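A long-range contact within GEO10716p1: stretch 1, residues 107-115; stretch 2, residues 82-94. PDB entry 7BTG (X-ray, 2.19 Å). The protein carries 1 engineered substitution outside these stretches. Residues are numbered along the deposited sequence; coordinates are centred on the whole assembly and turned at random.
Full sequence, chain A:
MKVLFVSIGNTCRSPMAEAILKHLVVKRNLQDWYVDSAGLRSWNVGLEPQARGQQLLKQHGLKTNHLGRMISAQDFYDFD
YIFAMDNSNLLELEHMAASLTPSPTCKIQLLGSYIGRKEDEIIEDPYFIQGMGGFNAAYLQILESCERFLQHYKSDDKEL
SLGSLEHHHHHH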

# COMPACT_ATOMS: atom_id res chain seq x y z
N LYS A 107 -8.26 7.79 -7.39
CA LYS A 107 -7.08 7.68 -8.23
C LYS A 107 -6.38 6.36 -7.92
O LYS A 107 -6.12 6.05 -6.75
CB LYS A 107 -6.16 8.87 -8.00
CG LYS A 107 -6.92 10.20 -8.03
CD LYS A 107 -6.02 11.39 -8.29
CE LYS A 107 -6.78 12.50 -9.00
NZ LYS A 107 -6.74 12.33 -10.48
N ILE A 108 -6.11 5.58 -8.96
CA ILE A 108 -5.46 4.29 -8.84
C ILE A 108 -4.07 4.40 -9.47
O ILE A 108 -3.95 4.67 -10.67
CB ILE A 108 -6.28 3.18 -9.52
CG1 ILE A 108 -7.66 3.05 -8.87
CG2 ILE A 108 -5.50 1.87 -9.46
CD1 ILE A 108 -8.70 2.34 -9.74
N GLN A 109 -3.02 4.17 -8.67
CA GLN A 109 -1.68 4.48 -9.15
C GLN A 109 -0.69 3.47 -8.61
O GLN A 109 -0.86 2.89 -7.53
CB GLN A 109 -1.25 5.91 -8.74
CG GLN A 109 -2.22 7.02 -9.20
CD GLN A 109 -1.92 8.40 -8.59
OE1 GLN A 109 -1.16 8.53 -7.63
NE2 GLN A 109 -2.51 9.43 -9.17
N LEU A 110 0.37 3.26 -9.39
CA LEU A 110 1.54 2.53 -8.93
C LEU A 110 2.21 3.34 -7.84
O LEU A 110 2.61 4.48 -8.08
CB LEU A 110 2.47 2.31 -10.12
CG LEU A 110 3.56 1.27 -10.10
CD1 LEU A 110 2.95 -0.12 -9.99
CD2 LEU A 110 4.35 1.41 -11.38
N LEU A 111 2.30 2.79 -6.62
CA LEU A 111 2.86 3.55 -5.51
C LEU A 111 4.29 3.98 -5.81
O LEU A 111 4.69 5.11 -5.52
CB LEU A 111 2.83 2.73 -4.22
CG LEU A 111 3.71 3.28 -3.08
CD1 LEU A 111 3.13 4.58 -2.57
CD2 LEU A 111 3.82 2.27 -1.94
N GLY A 112 5.07 3.08 -6.40
CA GLY A 112 6.47 3.32 -6.69
C GLY A 112 6.71 4.34 -7.77
O GLY A 112 7.86 4.76 -7.94
N SER A 113 5.67 4.77 -8.49
CA SER A 113 5.86 5.85 -9.45
C SER A 113 6.22 7.16 -8.76
O SER A 113 6.65 8.10 -9.44
CB SER A 113 4.61 6.02 -10.33
OG SER A 113 3.56 6.70 -9.65
N TYR A 114 6.04 7.26 -7.44
CA TYR A 114 6.47 8.45 -6.73
C TYR A 114 7.95 8.43 -6.40
O TYR A 114 8.49 9.46 -5.99
CB TYR A 114 5.67 8.64 -5.45
CG TYR A 114 4.28 9.11 -5.74
CD1 TYR A 114 4.00 10.46 -5.85
CD2 TYR A 114 3.26 8.20 -5.97
CE1 TYR A 114 2.72 10.90 -6.16
CE2 TYR A 114 1.99 8.62 -6.28
CZ TYR A 114 1.72 9.97 -6.37
OH TYR A 114 0.45 10.38 -6.67
N ILE A 115 8.63 7.29 -6.56
CA ILE A 115 10.05 7.25 -6.25
C ILE A 115 10.81 8.21 -7.16
O ILE A 115 11.74 8.90 -6.72
CB ILE A 115 10.59 5.81 -6.36
CG1 ILE A 115 10.08 4.97 -5.20
CG2 ILE A 115 12.12 5.82 -6.34
CD1 ILE A 115 10.77 3.63 -5.07
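Stretch 2, residues 82-94: IFAMDNSNLLELE

Stretch 2 meets strand 107-110 twice, and in opposing senses: its strand 82-84 runs beside it in parallel, and after a short turn its helix 87-94 comes back over one face of the same pair. The axis directions give the evidence. The two strands diverge by only 24° (signed crossing angle -24°) with a closest axial approach of 4.7 Å, a spacing typical of neighbouring β-strands, whereas the helix makes an angle of 162° with strand 107-110 (signed crossing angle -162°) at 8.4 Å, far enough for a layer of side chains to lie between.

The parallel register rests on three bridges, Ile-108 with Ile-82, Gln-109 with Phe-83 and Leu-110 with Ala-84, whose CA-CA distances are 4.8, 5.1 and 4.8 Å. Four backbone hydrogen bonds hold it, with the donor alternating between the two stretches: Ile-82 N to Lys-107 O (2.8 Å, 165° at the hydrogen), Gln-109 N to Ile-82 O (3.0 Å, 160°), Ala-84 N to Gln-109 O (2.9 Å, 154°) and Leu-111 N to Ala-84 O (2.9 Å, 177°). The last is the straightest and reaches the first residue of the 3-10 segment 111-114, so the ladder extends past the end of strand 107-110. Two of the carbonyls also receive CA-H...O contacts, Ile-108 CA to Ile-82 O at 3.3 Å and Phe-83 CA to Gln-109 O at 3.2 Å.

Side chains sort by alternation. Ile-108, Leu-110, Ile-82 and Ala-84 share the face over which the helix packs. There Ile-108 CG2 lies 3.7 Å from Leu-90 CD1 and 4.0 Å from Leu-93 CB; both leucines direct their CA-to-CB bonds toward stretch 1, and Ile-108 has 108 Å² covered by stretch 2. Leu-110, with chi1 t and chi2 p, places CD1 3.6 Å from Asp-86 C and 4.0 Å from Asn-87 N, thus packing against the backbone where the turn enters the helix. Asn-89 OD1, in the first turn of the helix, accepts a hydrogen bond from Met-85 N at 3.2 Å and a weak one from Asp-86 N at 3.3 Å, tying the turn to the helix.

On the other face, Gln-109 and Phe-83 lie side by side. Leu-111 CD1 stands over a face of the Phe-83 ring, 4.3 Å from its centroid and 16° off the normal, a CH-pi geometry, while Leu-111 CB touches Phe-83 CB at 3.8 Å. Tyr-114 CE2 approaches Phe-83 CE1 obliquely at 3.8 Å. The tyrosine is also tied within its own stretch, its OH donating to Gln-109 OE1 at 2.6 Å, which links the 3-10 segment back to the strand.

Beyond the direct ladder, one water joins the backbones: it donates to Met-85 O at 3.0 Å and accepts from Gly-112 N at 2.7 Å. In all, the contact buries 675 Å², both sides summed.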

# COMPACT_ATOMS: atom_id res chain seq x y z
N ILE A 82 -5.78 4.71 -4.31
CA ILE A 82 -5.56 3.27 -4.16
C ILE A 82 -4.24 2.96 -4.84
O ILE A 82 -4.09 3.20 -6.04
CB ILE A 82 -6.70 2.44 -4.76
CG1 ILE A 82 -8.02 2.76 -4.07
CG2 ILE A 82 -6.39 0.99 -4.63
CD1 ILE A 82 -9.20 2.04 -4.67
N PHE A 83 -3.27 2.50 -4.07
CA PHE A 83 -1.91 2.30 -4.53
C PHE A 83 -1.65 0.82 -4.78
O PHE A 83 -1.83 0.00 -3.87
CB PHE A 83 -0.90 2.85 -3.52
CG PHE A 83 -0.89 4.35 -3.45
CD1 PHE A 83 -0.58 5.10 -4.58
CD2 PHE A 83 -1.20 5.01 -2.28
CE1 PHE A 83 -0.59 6.48 -4.53
CE2 PHE A 83 -1.20 6.38 -2.23
CZ PHE A 83 -0.88 7.12 -3.36
N ALA A 84 -1.25 0.49 -6.00
CA ALA A 84 -0.74 -0.82 -6.35
C ALA A 84 0.76 -0.90 -6.09
O ALA A 84 1.48 0.09 -6.18
CB ALA A 84 -1.02 -1.12 -7.83
N MET A 85 1.24 -2.10 -5.78
CA MET A 85 2.68 -2.32 -5.68
C MET A 85 3.29 -2.71 -7.02
O MET A 85 4.46 -2.37 -7.29
CB MET A 85 2.99 -3.42 -4.66
CG MET A 85 2.36 -3.16 -3.32
SD MET A 85 3.11 -1.70 -2.49
CE MET A 85 1.70 -1.17 -1.53
N ASP A 86 2.48 -3.36 -7.86
CA ASP A 86 2.82 -4.10 -9.08
C ASP A 86 2.03 -3.56 -10.25
O ASP A 86 0.90 -3.08 -10.09
CB ASP A 86 2.42 -5.60 -8.98
CG ASP A 86 3.43 -6.40 -8.31
OD1 ASP A 86 4.61 -6.06 -8.52
OD2 ASP A 86 3.05 -7.34 -7.58
N ASN A 87 2.55 -3.77 -11.45
CA ASN A 87 1.71 -3.50 -12.60
C ASN A 87 0.65 -4.58 -12.76
O ASN A 87 -0.43 -4.31 -13.28
CB ASN A 87 2.56 -3.37 -13.86
CG ASN A 87 1.82 -2.64 -14.95
OD1 ASN A 87 1.52 -3.20 -16.01
ND2 ASN A 87 1.49 -1.38 -14.69
N SER A 88 0.93 -5.79 -12.28
CA SER A 88 -0.11 -6.79 -12.15
C SER A 88 -1.26 -6.28 -11.29
O SER A 88 -2.43 -6.30 -11.72
CB SER A 88 0.45 -8.09 -11.57
OG SER A 88 -0.61 -8.91 -11.09
N ASN A 89 -0.96 -5.86 -10.05
CA ASN A 89 -1.98 -5.28 -9.18
C ASN A 89 -2.71 -4.16 -9.90
O ASN A 89 -3.94 -4.09 -9.88
CB ASN A 89 -1.40 -4.69 -7.88
CG ASN A 89 -0.51 -5.63 -7.08
OD1 ASN A 89 0.28 -5.15 -6.26
ND2 ASN A 89 -0.64 -6.94 -7.27
N LEU A 90 -1.94 -3.24 -10.50
CA LEU A 90 -2.53 -2.07 -11.15
C LEU A 90 -3.56 -2.49 -12.20
O LEU A 90 -4.68 -1.98 -12.21
CB LEU A 90 -1.44 -1.20 -11.78
CG LEU A 90 -1.86 0.16 -12.34
CD1 LEU A 90 -2.38 1.03 -11.24
CD2 LEU A 90 -0.64 0.84 -13.02
N LEU A 91 -3.18 -3.43 -13.07
CA LEU A 91 -4.08 -3.84 -14.15
C LEU A 91 -5.34 -4.50 -13.60
O LEU A 91 -6.44 -4.27 -14.12
CB LEU A 91 -3.38 -4.81 -15.10
CG LEU A 91 -2.31 -4.21 -16.00
CD1 LEU A 91 -2.09 -5.11 -17.19
CD2 LEU A 91 -2.70 -2.83 -16.44
N GLU A 92 -5.21 -5.31 -12.54
CA GLU A 92 -6.40 -5.93 -11.98
C GLU A 92 -7.29 -4.88 -11.34
O GLU A 92 -8.52 -4.97 -11.42
CB GLU A 92 -6.03 -7.01 -10.97
CG GLU A 92 -5.18 -8.13 -11.55
CD GLU A 92 -4.95 -9.30 -10.59
OE1 GLU A 92 -5.56 -9.33 -9.51
OE2 GLU A 92 -4.16 -10.19 -10.95
N LEU A 93 -6.67 -3.86 -10.72
CA LEU A 93 -7.48 -2.82 -10.08
C LEU A 93 -8.12 -1.92 -11.12
O LEU A 93 -9.23 -1.41 -10.90
CB LEU A 93 -6.62 -1.98 -9.13
CG LEU A 93 -6.14 -2.53 -7.80
CD1 LEU A 93 -5.07 -1.62 -7.22
CD2 LEU A 93 -7.30 -2.67 -6.80
N GLU A 94 -7.44 -1.70 -12.24
CA GLU A 94 -8.05 -0.91 -13.30
C GLU A 94 -9.23 -1.65 -13.94
O GLU A 94 -10.28 -1.05 -14.15
CB GLU A 94 -6.98 -0.52 -14.31
CG GLU A 94 -6.20 0.70 -13.84
CD GLU A 94 -4.93 0.94 -14.61
OE1 GLU A 94 -4.46 0.03 -15.32
OE2 GLU A 94 -4.42 2.06 -14.53
O HOH W 1 5.23 0.49 -6.98